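Local structure of mitogen-activated protein kinase, putative (Map kinase-like protein) (Leishmania major, 3PG1) at residues Asn65-Ser70 and Asp348-Phe353; Leu72-Leu77 and Glu341-Val346; Gln134-Phe139 and Ala225-Arg230; Ile143-His148 and Pro326-Glu331; Asp216-Gly221 and Ala232-Ser237. The protein is a MAP kinase that probably binds ATP and transfers its phosphate to serine or threonine residues of protein substrates. All coordinates share one frame; numbering follows the deposited sequence. Where two conformers were deposited one is given.

Contact 1. Residues Asn65-Ser70 and Asp348-Phe353; sequences NILSDS and DMHKIF
In the small lobe of the protein kinase fold, helix 346-360 of the C-terminal extension packs beside the turn leading into the αC helix (70-85), where H350 and F353 meet L67 and M349 meets S70. The polar link is the bond from H350 NE2 to L67 O, 2.7 Å long with an N-H...O angle of 146°. It is well formed but not ideally aimed: the donor stands 43° out of the carbonyl plane, and the oxygen is tilted from the imidazole plane while still lying near the ring edge. H350 places CG beside its own backbone N (chi1 -81°), and the ring is further fixed by stacking on F101 and meeting H107 edge-to-face. Next to this bond, F353 CE1 approaches L67 CG at 4.3 Å, and CB of L67 lies 3.8 Å from H350 NE2. D69 is the N-cap of helix 70-85, its OD2 accepting from L72 N. At the first residue of that helix, S70 OG points to T344 O, with which it forms its hydrogen bond. The methyl of M349 rests against the S70 backbone instead, the chain bending at its last torsion to bring CE within 3.4 Å of S70 O.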
# COMPACT_ATOMS: atom_id res chain seq x y z
N ASN A 65 17.17 1.84 -21.16
CA ASN A 65 17.75 1.33 -19.93
C ASN A 65 17.18 2.20 -18.80
O ASN A 65 17.32 3.43 -18.84
CB ASN A 65 19.28 1.39 -19.95
CG ASN A 65 19.95 0.74 -18.75
OD1 ASN A 65 20.81 1.34 -18.10
ND2 ASN A 65 19.58 -0.50 -18.45
N ILE A 66 16.48 1.58 -17.84
CA ILE A 66 15.84 2.27 -16.71
C ILE A 66 16.79 3.24 -15.99
O ILE A 66 16.55 4.45 -16.03
CB ILE A 66 15.09 1.28 -15.78
CG1 ILE A 66 13.87 0.66 -16.50
CG2 ILE A 66 14.65 1.97 -14.49
CD1 ILE A 66 13.72 -0.82 -16.31
N LEU A 67 17.89 2.72 -15.43
CA LEU A 67 18.87 3.50 -14.68
C LEU A 67 19.65 4.55 -15.51
O LEU A 67 20.35 5.39 -14.93
CB LEU A 67 19.79 2.58 -13.85
CG LEU A 67 19.34 2.25 -12.42
CD1 LEU A 67 17.99 1.52 -12.39
CD2 LEU A 67 20.37 1.41 -11.70
N SER A 68 19.49 4.52 -16.85
CA SER A 68 20.10 5.49 -17.76
C SER A 68 19.18 6.67 -18.10
O SER A 68 19.69 7.75 -18.42
CB SER A 68 20.59 4.80 -19.02
OG SER A 68 21.92 4.35 -18.81
N ASP A 69 17.85 6.49 -18.01
CA ASP A 69 16.90 7.57 -18.29
C ASP A 69 16.51 8.32 -17.01
O ASP A 69 16.02 7.69 -16.07
CB ASP A 69 15.65 7.07 -19.03
CG ASP A 69 14.59 8.14 -19.21
OD1 ASP A 69 14.75 8.99 -20.12
OD2 ASP A 69 13.64 8.17 -18.40
N SER A 70 16.67 9.65 -17.02
CA SER A 70 16.38 10.57 -15.91
C SER A 70 15.06 10.32 -15.16
O SER A 70 15.09 10.12 -13.95
CB SER A 70 16.44 12.02 -16.39
OG SER A 70 16.12 12.93 -15.34
N ASP A 348 24.00 11.67 -10.85
CA ASP A 348 23.76 12.17 -9.49
C ASP A 348 22.92 11.14 -8.73
O ASP A 348 23.19 10.88 -7.56
CB ASP A 348 23.04 13.54 -9.51
CG ASP A 348 23.94 14.76 -9.69
OD1 ASP A 348 25.17 14.65 -9.43
OD2 ASP A 348 23.41 15.85 -10.02
N MET A 349 21.93 10.52 -9.43
CA MET A 349 21.03 9.49 -8.91
C MET A 349 21.76 8.17 -8.63
O MET A 349 21.47 7.54 -7.61
CB MET A 349 19.87 9.24 -9.88
CG MET A 349 18.88 10.37 -9.95
SD MET A 349 17.58 9.97 -11.14
CE MET A 349 17.19 11.60 -11.73
N HIS A 350 22.69 7.76 -9.54
CA HIS A 350 23.52 6.55 -9.42
C HIS A 350 24.31 6.57 -8.12
O HIS A 350 24.46 5.53 -7.48
CB HIS A 350 24.48 6.45 -10.62
CG HIS A 350 23.89 5.89 -11.88
ND1 HIS A 350 24.69 5.51 -12.94
CD2 HIS A 350 22.59 5.65 -12.20
CE1 HIS A 350 23.86 5.06 -13.87
NE2 HIS A 350 22.59 5.13 -13.47
N LYS A 351 24.81 7.78 -7.72
CA LYS A 351 25.53 8.02 -6.46
C LYS A 351 24.58 7.78 -5.28
O LYS A 351 25.00 7.19 -4.29
CB LYS A 351 26.06 9.46 -6.41
N ILE A 352 23.30 8.21 -5.40
CA ILE A 352 22.27 8.00 -4.36
C ILE A 352 21.98 6.50 -4.22
O ILE A 352 21.85 6.04 -3.10
CB ILE A 352 20.99 8.88 -4.53
CG1 ILE A 352 21.35 10.39 -4.66
CG2 ILE A 352 19.99 8.67 -3.36
CD1 ILE A 352 20.21 11.28 -5.20
N PHE A 353 21.94 5.73 -5.35
CA PHE A 353 21.75 4.28 -5.31
C PHE A 353 22.89 3.62 -4.55
O PHE A 353 22.63 2.78 -3.68
CB PHE A 353 21.62 3.67 -6.72
CG PHE A 353 20.27 3.84 -7.39
CD1 PHE A 353 20.10 4.72 -8.45
CD2 PHE A 353 19.17 3.08 -6.98
CE1 PHE A 353 18.86 4.86 -9.08
CE2 PHE A 353 17.93 3.22 -7.61
CZ PHE A 353 17.79 4.10 -8.67

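Contact 2. Residues Leu72-Leu77 and Glu341-Val346; sequences LCKRVL and ESVTDV
The flat groups that K74 touches are the peptide carbonyls of E341 and V343; the carboxylate of E341 stands off, and no aromatic ring takes part. K74 CD sits 3.2 Å from V343 O, a close van der Waals approach, and the chain end then reaches E341 O, where NZ makes a weak hydrogen bond of 3.3 Å. The carboxylate is not gripped: E341 OE2 is 5.5 Å from K74 NZ, so any attraction is long-range, and OE2 makes a long, weak ion pair with R78 NE. The lysine leaves the helix with CG anti to its backbone N (chi1 -168°) and then bends at each later torsion, which brings K74 NZ beside E341, 3.5 Å from E341 CG, the two side chains crossing at about a right angle. The V343 methyl CG2, wedged between backbone N and carbonyl carbon, touches K74 CD at 3.8 Å. The preceding residue, C73, meets V346 through CB and the CG1 methyl, also 3.8 Å apart, while SG stays near the same methyl at 4.0 Å. M349 and F339 also touch the K74 side chain. The evidence is thus mainly of side-chain packing with one weak polar link, an arrangement consistent with the MAP kinase pattern in which a C-terminal extension lies against the αC helix of the small lobe.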
# COMPACT_ATOMS: atom_id res chain seq x y z
N LEU A 72 12.62 7.74 -15.44
CA LEU A 72 12.46 6.35 -14.99
C LEU A 72 13.41 6.02 -13.84
O LEU A 72 12.97 5.38 -12.87
CB LEU A 72 12.61 5.35 -16.15
CG LEU A 72 11.67 5.55 -17.35
CD1 LEU A 72 12.04 4.63 -18.50
CD2 LEU A 72 10.20 5.42 -16.96
N CYS A 73 14.68 6.50 -13.91
CA CYS A 73 15.70 6.33 -12.87
C CYS A 73 15.19 6.94 -11.56
O CYS A 73 15.23 6.26 -10.53
CB CYS A 73 17.03 6.94 -13.30
SG CYS A 73 18.41 6.55 -12.20
N LYS A 74 14.65 8.18 -11.63
CA LYS A 74 14.09 8.93 -10.50
C LYS A 74 12.90 8.19 -9.87
O LYS A 74 12.79 8.14 -8.65
CB LYS A 74 13.68 10.35 -10.92
CG LYS A 74 13.36 11.29 -9.76
CD LYS A 74 13.75 12.74 -10.05
CE LYS A 74 12.70 13.56 -10.78
NZ LYS A 74 11.59 13.98 -9.88
N ARG A 75 12.01 7.63 -10.71
CA ARG A 75 10.84 6.88 -10.28
C ARG A 75 11.28 5.66 -9.44
O ARG A 75 10.75 5.45 -8.35
CB ARG A 75 10.00 6.44 -11.49
CG ARG A 75 8.90 5.41 -11.16
CD ARG A 75 8.23 4.89 -12.42
NE ARG A 75 6.77 4.87 -12.27
CZ ARG A 75 5.98 5.92 -12.49
NH1 ARG A 75 6.49 7.09 -12.85
NH2 ARG A 75 4.67 5.81 -12.32
N VAL A 76 12.26 4.88 -9.95
CA VAL A 76 12.78 3.69 -9.26
C VAL A 76 13.56 4.08 -7.97
O VAL A 76 13.42 3.40 -6.96
CB VAL A 76 13.56 2.72 -10.20
CG1 VAL A 76 13.83 1.39 -9.50
CG2 VAL A 76 12.77 2.47 -11.48
N LEU A 77 14.35 5.19 -8.02
CA LEU A 77 15.11 5.68 -6.87
C LEU A 77 14.15 6.04 -5.72
O LEU A 77 14.42 5.69 -4.57
CB LEU A 77 16.00 6.88 -7.24
CG LEU A 77 16.89 7.42 -6.11
CD1 LEU A 77 17.83 6.35 -5.57
CD2 LEU A 77 17.64 8.66 -6.53
N GLU A 341 13.18 16.23 -5.26
CA GLU A 341 12.68 16.04 -6.62
C GLU A 341 13.34 16.94 -7.67
O GLU A 341 13.14 16.72 -8.87
CB GLU A 341 11.15 16.09 -6.66
CG GLU A 341 10.52 14.71 -6.59
CD GLU A 341 9.52 14.52 -5.47
OE1 GLU A 341 8.61 15.36 -5.32
OE2 GLU A 341 9.64 13.50 -4.75
N SER A 342 14.20 17.89 -7.23
CA SER A 342 14.97 18.77 -8.11
C SER A 342 16.09 17.99 -8.84
O SER A 342 16.65 18.50 -9.82
CB SER A 342 15.57 19.93 -7.32
OG SER A 342 16.73 19.54 -6.60
N VAL A 343 16.42 16.76 -8.35
CA VAL A 343 17.44 15.89 -8.98
C VAL A 343 16.98 15.49 -10.37
O VAL A 343 15.79 15.19 -10.58
CB VAL A 343 17.91 14.68 -8.11
CG1 VAL A 343 18.52 15.14 -6.79
CG2 VAL A 343 16.79 13.67 -7.88
N THR A 344 17.88 15.56 -11.35
CA THR A 344 17.57 15.27 -12.74
C THR A 344 18.67 14.46 -13.41
O THR A 344 18.39 13.64 -14.28
CB THR A 344 17.16 16.57 -13.48
OG1 THR A 344 16.66 16.24 -14.78
CG2 THR A 344 18.30 17.60 -13.58
N ASP A 345 19.93 14.68 -12.99
CA ASP A 345 21.11 14.01 -13.53
C ASP A 345 21.13 12.53 -13.12
O ASP A 345 21.01 12.23 -11.92
CB ASP A 345 22.38 14.73 -13.05
CG ASP A 345 23.51 14.69 -14.05
OD1 ASP A 345 24.14 13.62 -14.18
OD2 ASP A 345 23.78 15.73 -14.68
N VAL A 346 21.23 11.63 -14.11
CA VAL A 346 21.29 10.17 -13.90
C VAL A 346 22.50 9.73 -13.10
O VAL A 346 22.40 8.80 -12.30
CB VAL A 346 21.12 9.32 -15.19
CG1 VAL A 346 19.71 8.79 -15.31
CG2 VAL A 346 21.54 10.08 -16.45

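Contact 3. Residues Gln134-Phe139 and Ala225-Arg230; sequences QHIQYF and AEMFNR
I136 places CG1 beside its backbone N and runs on extended (chi2 167°), which carries CD1 across to F228, while M227 bends at its last torsion (chi3 -76°), which sets SD beside F139 and brings CE near both I136 CG2 and F139 CB. The I136 CD1 methyl stands 3.6 Å above the plane of the F228 ring, over its centre, a CH-pi contact with a methyl-to-centroid distance of 3.7 Å. Its other branch, CG2, reaches the same ring near CE2, so both branches of the isoleucine bear on F228. The I136 and M227 side chains lie alongside with opposite headings, I136 CG1 3.9 Å from M227 CB. The sulfur takes a different approach: M227 SD is 3.7 Å from F139 CD2 and 5.0 Å from the F139 centroid, at the ring edge, a Met-aromatic contact. No hydrogen bond crosses here. Y319 adds to the cover of I136, L120 and I124 to that of M227, and A293 and I297 to that of F228. The short helical segments run almost antiparallel, at 163°, with axes 10.3 Å apart; this is the buried packing of the αE helix (133-152) against the αF helix (214-229) in the large lobe of the protein kinase fold.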
# COMPACT_ATOMS: atom_id res chain seq x y z
N GLN A 134 -11.90 -12.25 16.63
CA GLN A 134 -10.55 -12.13 17.23
C GLN A 134 -9.50 -11.91 16.14
O GLN A 134 -8.58 -11.12 16.33
CB GLN A 134 -10.20 -13.38 18.10
CG GLN A 134 -11.02 -13.48 19.39
CD GLN A 134 -12.48 -13.95 19.24
OE1 GLN A 134 -12.93 -14.44 18.18
NE2 GLN A 134 -13.25 -13.80 20.31
N HIS A 135 -9.64 -12.60 14.99
CA HIS A 135 -8.70 -12.46 13.87
C HIS A 135 -8.82 -11.06 13.31
O HIS A 135 -7.81 -10.44 12.99
CB HIS A 135 -9.01 -13.47 12.73
CG HIS A 135 -8.66 -14.88 13.02
ND1 HIS A 135 -9.54 -15.92 12.71
CD2 HIS A 135 -7.56 -15.40 13.60
CE1 HIS A 135 -8.93 -17.03 13.09
NE2 HIS A 135 -7.73 -16.77 13.64
N ILE A 136 -10.07 -10.55 13.18
CA ILE A 136 -10.31 -9.18 12.63
C ILE A 136 -9.64 -8.12 13.50
O ILE A 136 -9.07 -7.17 12.96
CB ILE A 136 -11.81 -8.87 12.37
CG1 ILE A 136 -12.41 -9.91 11.37
CG2 ILE A 136 -12.02 -7.39 11.84
CD1 ILE A 136 -13.95 -9.94 11.24
N GLN A 137 -9.80 -8.23 14.82
CA GLN A 137 -9.24 -7.24 15.73
C GLN A 137 -7.71 -7.23 15.61
O GLN A 137 -7.07 -6.17 15.55
CB GLN A 137 -9.70 -7.55 17.18
CG GLN A 137 -9.21 -6.49 18.18
CD GLN A 137 -9.05 -7.03 19.59
OE1 GLN A 137 -9.27 -6.32 20.57
NE2 GLN A 137 -8.67 -8.28 19.74
N TYR A 138 -7.13 -8.44 15.56
CA TYR A 138 -5.67 -8.58 15.46
C TYR A 138 -5.14 -7.99 14.15
O TYR A 138 -4.20 -7.19 14.19
CB TYR A 138 -5.28 -10.07 15.62
CG TYR A 138 -3.79 -10.25 15.69
CD1 TYR A 138 -3.09 -10.00 16.87
CD2 TYR A 138 -3.06 -10.67 14.58
CE1 TYR A 138 -1.72 -10.21 16.96
CE2 TYR A 138 -1.68 -10.89 14.66
CZ TYR A 138 -1.02 -10.65 15.85
OH TYR A 138 0.34 -10.77 15.92
N PHE A 139 -5.70 -8.41 13.01
CA PHE A 139 -5.30 -7.91 11.69
C PHE A 139 -5.43 -6.40 11.61
O PHE A 139 -4.52 -5.73 11.13
CB PHE A 139 -6.18 -8.55 10.55
CG PHE A 139 -5.99 -10.02 10.26
CD1 PHE A 139 -4.78 -10.66 10.53
CD2 PHE A 139 -7.03 -10.79 9.75
CE1 PHE A 139 -4.62 -12.03 10.29
CE2 PHE A 139 -6.86 -12.16 9.51
CZ PHE A 139 -5.66 -12.77 9.77
N ALA A 225 -14.74 -3.58 7.40
CA ALA A 225 -16.11 -4.03 7.07
C ALA A 225 -16.09 -5.27 6.16
O ALA A 225 -16.88 -6.21 6.32
CB ALA A 225 -16.89 -2.90 6.39
N GLU A 226 -15.13 -5.31 5.24
CA GLU A 226 -15.01 -6.41 4.31
C GLU A 226 -14.61 -7.71 5.00
O GLU A 226 -15.04 -8.77 4.57
CB GLU A 226 -14.01 -6.08 3.20
CG GLU A 226 -14.01 -7.11 2.06
CD GLU A 226 -13.19 -6.70 0.85
OE1 GLU A 226 -12.93 -5.49 0.66
OE2 GLU A 226 -12.77 -7.61 0.12
N MET A 227 -13.80 -7.63 6.07
CA MET A 227 -13.42 -8.86 6.76
C MET A 227 -14.62 -9.43 7.50
O MET A 227 -14.69 -10.64 7.68
CB MET A 227 -12.26 -8.59 7.75
CG MET A 227 -10.90 -8.57 7.07
SD MET A 227 -9.50 -8.56 8.22
CE MET A 227 -9.56 -6.93 8.72
N PHE A 228 -15.53 -8.57 7.99
CA PHE A 228 -16.74 -9.06 8.67
C PHE A 228 -17.71 -9.65 7.63
O PHE A 228 -18.24 -10.75 7.81
CB PHE A 228 -17.47 -7.92 9.41
CG PHE A 228 -16.88 -7.56 10.75
CD1 PHE A 228 -17.14 -8.33 11.88
CD2 PHE A 228 -16.06 -6.42 10.88
CE1 PHE A 228 -16.56 -8.01 13.11
CE2 PHE A 228 -15.50 -6.09 12.12
CZ PHE A 228 -15.77 -6.88 13.24
N ASN A 229 -17.96 -8.88 6.56
CA ASN A 229 -18.91 -9.22 5.49
C ASN A 229 -18.44 -10.26 4.51
O ASN A 229 -19.30 -10.91 3.89
CB ASN A 229 -19.39 -7.95 4.77
CG ASN A 229 -20.21 -7.04 5.66
OD1 ASN A 229 -20.52 -7.38 6.80
ND2 ASN A 229 -20.53 -5.83 5.20
N ARG A 230 -17.12 -10.41 4.32
CA ARG A 230 -16.51 -11.35 3.35
C ARG A 230 -16.84 -10.90 1.92
O ARG A 230 -16.79 -11.69 0.98
CB ARG A 230 -16.91 -12.84 3.62
CG ARG A 230 -16.57 -13.32 5.03
CD ARG A 230 -15.08 -13.18 5.36
NE ARG A 230 -14.24 -14.12 4.60
CZ ARG A 230 -13.95 -15.36 4.98
NH1 ARG A 230 -13.16 -16.12 4.25
NH2 ARG A 230 -14.47 -15.85 6.10

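Contact 4. Residues Ile143-His148 and Pro326-Glu331; sequences ILLGLH and PLDLTE
Behind the D328 and L329 backbone that meets L145 and H148, the carbonyl oxygen of L327 accepts two backbone bonds and a weak third one from T330 OG1. The backbone donors are the amides of the third and fourth residues on, and E331 N lies 2.9 Å from L327 O. These bonds close the turn, and L329 O lies on the side next to H148. H148 reaches that oxygen with NE2 at 3.2 Å, a weak bond bent to an N-H...O angle of 131°, although the oxygen lies in plane at the ring edge. The imidazole gets there by setting CG anti to the backbone N (chi1 -174°). L329 also uses its side chain: CD2 stands 4.0 Å above one face of the ring, offset toward the rim, in a CH-pi contact. One residue thus touches the imidazole both at its edge and over a face. The other half of the contact is apolar on the helix side. L145 CD2 fits against D328, 3.5 Å from its O and 3.6 Å from its CB, and CD1 lies near the same CB. The carboxylate of D328 is engaged elsewhere, OD2 bonding to Y141 OH, and L315 packs on both L145 and L329. Because ND1 of H148 is hydrogen-bonded to T311 OG1, the ring is tied at both nitrogens; the rotation of this buried imidazole is probably fixed by the pair of bonds, with the T311 side the stronger polar tie.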
# COMPACT_ATOMS: atom_id res chain seq x y z
N ILE A 143 -2.68 -3.62 10.78
CA ILE A 143 -2.90 -2.76 9.60
C ILE A 143 -2.79 -1.30 10.02
O ILE A 143 -2.13 -0.52 9.33
CB ILE A 143 -4.29 -3.03 8.91
CG1 ILE A 143 -4.35 -4.43 8.21
CG2 ILE A 143 -4.69 -1.89 7.92
CD1 ILE A 143 -5.81 -4.97 8.00
N LEU A 144 -3.46 -0.91 11.14
CA LEU A 144 -3.42 0.50 11.56
C LEU A 144 -2.05 0.92 12.08
O LEU A 144 -1.67 2.07 11.90
CB LEU A 144 -4.52 0.81 12.58
CG LEU A 144 -5.93 0.85 11.96
CD1 LEU A 144 -7.01 0.83 13.06
CD2 LEU A 144 -6.09 2.11 11.03
N LEU A 145 -1.31 -0.01 12.69
CA LEU A 145 0.07 0.30 13.14
C LEU A 145 0.97 0.53 11.91
O LEU A 145 1.76 1.46 11.91
CB LEU A 145 0.66 -0.83 14.01
CG LEU A 145 0.20 -0.85 15.47
CD1 LEU A 145 0.78 -2.08 16.19
CD2 LEU A 145 0.59 0.47 16.23
N GLY A 146 0.80 -0.26 10.84
CA GLY A 146 1.60 -0.03 9.64
C GLY A 146 1.26 1.34 9.05
O GLY A 146 2.16 2.09 8.70
N LEU A 147 -0.04 1.70 8.99
CA LEU A 147 -0.42 3.05 8.50
C LEU A 147 0.11 4.14 9.42
O LEU A 147 0.67 5.12 8.93
CB LEU A 147 -1.93 3.16 8.42
CG LEU A 147 -2.64 2.34 7.33
CD1 LEU A 147 -4.16 2.58 7.43
CD2 LEU A 147 -2.11 2.70 5.94
N HIS A 148 0.03 3.94 10.76
CA HIS A 148 0.53 4.92 11.73
C HIS A 148 2.03 5.19 11.45
O HIS A 148 2.44 6.33 11.45
CB HIS A 148 0.36 4.39 13.18
CG HIS A 148 0.74 5.43 14.22
ND1 HIS A 148 -0.05 6.55 14.44
CD2 HIS A 148 1.79 5.45 15.09
CE1 HIS A 148 0.58 7.27 15.37
NE2 HIS A 148 1.66 6.61 15.83
N PRO A 326 0.58 1.65 24.43
CA PRO A 326 1.07 2.95 23.92
C PRO A 326 2.44 2.88 23.27
O PRO A 326 2.70 3.68 22.40
CB PRO A 326 1.05 3.85 25.18
CG PRO A 326 1.13 2.90 26.32
CD PRO A 326 0.26 1.74 25.87
N LEU A 327 3.30 1.92 23.66
CA LEU A 327 4.63 1.77 23.07
C LEU A 327 4.56 1.48 21.58
O LEU A 327 5.48 1.81 20.84
CB LEU A 327 5.41 0.65 23.79
CG LEU A 327 6.32 1.10 24.91
CD1 LEU A 327 6.53 -0.00 25.87
CD2 LEU A 327 7.68 1.57 24.38
N ASP A 328 3.45 0.84 21.11
CA ASP A 328 3.26 0.56 19.67
C ASP A 328 3.16 1.85 18.85
O ASP A 328 3.48 1.86 17.66
CB ASP A 328 2.03 -0.33 19.45
CG ASP A 328 2.25 -1.75 19.96
OD1 ASP A 328 3.40 -2.29 19.80
OD2 ASP A 328 1.31 -2.33 20.54
N LEU A 329 2.77 2.95 19.50
CA LEU A 329 2.69 4.25 18.80
C LEU A 329 4.05 4.90 18.51
O LEU A 329 4.12 5.79 17.66
CB LEU A 329 1.77 5.25 19.58
CG LEU A 329 0.32 4.79 19.85
CD1 LEU A 329 -0.38 5.76 20.80
CD2 LEU A 329 -0.50 4.66 18.53
N THR A 330 5.10 4.50 19.23
CA THR A 330 6.42 5.17 19.11
C THR A 330 7.58 4.23 18.78
O THR A 330 8.62 4.71 18.33
CB THR A 330 6.75 5.91 20.41
OG1 THR A 330 6.69 4.97 21.46
CG2 THR A 330 5.79 7.11 20.69
N GLU A 331 7.42 2.94 18.97
CA GLU A 331 8.55 2.01 18.70
C GLU A 331 8.74 1.73 17.23
O GLU A 331 7.76 1.49 16.53
CB GLU A 331 8.39 0.67 19.46
CG GLU A 331 8.83 0.73 20.90
CD GLU A 331 10.29 1.08 21.09
OE1 GLU A 331 10.55 2.18 21.62
OE2 GLU A 331 11.17 0.31 20.66

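Contact 5. Residues Asp216-Gly221 and Ala232-Ser237; sequences DMWSAG and ALFRGS
W218 and F234 form the tight part of this contact, meeting at CZ2 of the indole and CE1 of the phenyl ring, 3.5 Å apart. The two ring planes are inclined by only 18°, yet the six-membered ring of W218 and the F234 ring have centroids 5.8 Å apart, so they have slid off one another and barely overlap. The evidence is therefore for carbon-carbon packing along one small zone and not for a full offset stack. W218 sets its CG anti to the backbone N (chi1 178°), which swings the indole out from the helix to F234. Within the loop, L233 covers one face of the phenyl ring, its CG 3.7 Å above the plane of F234 and over the centre. Across the contact L233 itself is looser: L233 CD2 comes no nearer than 5.0 Å, to G221 O. On the solvent side R235 is partly exposed and S237 exposed. The R235 guanidinium folds back on the start of the segment, NH1 donating to A232 O over 2.6 Å. The donor approaches the A232 carbonyl almost head-on, with a C=O...N angle of 163°, and the oxygen lies in the guanidinium plane. W198 and R197, bonded to G236 O, and N241, bonded to S237 N, hold the later part. Both aromatic side chains are buried and both touch I246 of helix 239-250, while V249 and C222 add to the cover of F234. The pair thus sits where the αF helix (214-229), the loop leaving it and the following helix 239-250 converge in the large lobe.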
# COMPACT_ATOMS: atom_id res chain seq x y z
N ASP A 216 -6.14 7.07 3.86
CA ASP A 216 -5.79 5.70 4.27
C ASP A 216 -6.72 5.16 5.33
O ASP A 216 -6.92 3.94 5.37
CB ASP A 216 -4.33 5.59 4.75
CG ASP A 216 -3.31 5.84 3.65
OD1 ASP A 216 -2.16 6.18 3.98
OD2 ASP A 216 -3.68 5.68 2.45
N MET A 217 -7.26 6.04 6.19
CA MET A 217 -8.18 5.67 7.26
C MET A 217 -9.50 5.19 6.65
O MET A 217 -10.12 4.25 7.16
CB MET A 217 -8.39 6.83 8.26
CG MET A 217 -7.22 7.00 9.23
SD MET A 217 -6.69 5.45 10.02
CE MET A 217 -8.09 5.13 11.07
N TRP A 218 -9.92 5.81 5.52
CA TRP A 218 -11.12 5.40 4.79
C TRP A 218 -10.90 3.99 4.22
O TRP A 218 -11.77 3.14 4.38
CB TRP A 218 -11.44 6.36 3.61
CG TRP A 218 -12.66 5.88 2.85
CD1 TRP A 218 -12.69 5.00 1.80
CD2 TRP A 218 -14.01 6.26 3.10
NE1 TRP A 218 -13.99 4.83 1.38
CE2 TRP A 218 -14.82 5.60 2.15
CE3 TRP A 218 -14.63 7.12 4.03
CZ2 TRP A 218 -16.22 5.71 2.14
CZ3 TRP A 218 -16.00 7.31 3.97
CH2 TRP A 218 -16.79 6.56 3.07
N SER A 219 -9.75 3.76 3.56
CA SER A 219 -9.45 2.43 3.00
C SER A 219 -9.44 1.34 4.07
O SER A 219 -9.96 0.23 3.87
CB SER A 219 -8.13 2.44 2.24
OG SER A 219 -8.05 3.51 1.31
N ALA A 220 -8.83 1.66 5.21
CA ALA A 220 -8.76 0.73 6.33
C ALA A 220 -10.19 0.36 6.86
O ALA A 220 -10.41 -0.79 7.19
CB ALA A 220 -7.89 1.34 7.44
N GLY A 221 -11.09 1.33 6.93
CA GLY A 221 -12.48 1.11 7.35
C GLY A 221 -13.19 0.19 6.36
O GLY A 221 -13.95 -0.68 6.76
N ALA A 232 -16.68 -6.88 -0.44
CA ALA A 232 -16.34 -5.45 -0.37
C ALA A 232 -17.60 -4.64 -0.09
O ALA A 232 -18.71 -5.02 -0.49
CB ALA A 232 -15.61 -4.97 -1.62
N LEU A 233 -17.42 -3.60 0.68
CA LEU A 233 -18.48 -2.74 1.16
C LEU A 233 -19.13 -1.86 0.09
O LEU A 233 -20.34 -1.75 0.07
CB LEU A 233 -17.90 -1.86 2.30
CG LEU A 233 -18.88 -0.97 3.03
CD1 LEU A 233 -20.04 -1.78 3.56
CD2 LEU A 233 -18.18 -0.23 4.17
N PHE A 234 -18.33 -1.18 -0.74
CA PHE A 234 -18.80 -0.21 -1.74
C PHE A 234 -18.32 -0.60 -3.11
O PHE A 234 -17.25 -0.14 -3.58
CB PHE A 234 -18.30 1.19 -1.37
CG PHE A 234 -18.66 1.73 0.01
CD1 PHE A 234 -17.66 2.11 0.91
CD2 PHE A 234 -19.99 1.84 0.41
CE1 PHE A 234 -17.99 2.67 2.17
CE2 PHE A 234 -20.32 2.36 1.68
CZ PHE A 234 -19.31 2.82 2.53
N ARG A 235 -19.12 -1.44 -3.77
CA ARG A 235 -18.77 -2.06 -5.06
C ARG A 235 -19.34 -1.34 -6.25
O ARG A 235 -20.08 -1.92 -7.01
CB ARG A 235 -19.15 -3.56 -5.06
CG ARG A 235 -18.45 -4.32 -3.93
CD ARG A 235 -18.70 -5.83 -3.94
NE ARG A 235 -20.11 -6.22 -4.07
CZ ARG A 235 -21.04 -6.10 -3.13
NH1 ARG A 235 -20.75 -5.53 -1.96
NH2 ARG A 235 -22.27 -6.54 -3.35
N GLY A 236 -18.97 -0.06 -6.40
CA GLY A 236 -19.49 0.75 -7.48
C GLY A 236 -18.73 0.53 -8.78
O GLY A 236 -17.66 -0.07 -8.78
N SER A 237 -19.24 1.08 -9.86
CA SER A 237 -18.60 0.95 -11.17
C SER A 237 -18.40 2.29 -11.86
O SER A 237 -17.88 2.33 -12.98
CB SER A 237 -19.42 0.03 -12.06
OG SER A 237 -20.69 0.61 -12.34

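How the contacts relate
From the N terminus, 65-70 and then 72-77 are met again only near the end of the chain, by 348-353 and 341-346. Contact 2 is thus nested inside the loop closed by contact 1, and the other three contacts lie inside both. Contacts 1 and 2 adjoin, their centres 6 Å apart, and tie the C-terminal extension to the small lobe. In the large lobe, contact 3 joins helix 133-152 to helix 214-229 and crosses contacts 4 and 5 along the chain. Contact 4 brings the later 326-331 loop back to helix 133-152; short-range contact 5 nests inside it and folds the loop leaving helix 214-229 back on that helix. Packing of L147 on D216 and A220 connects contacts 4 and 5.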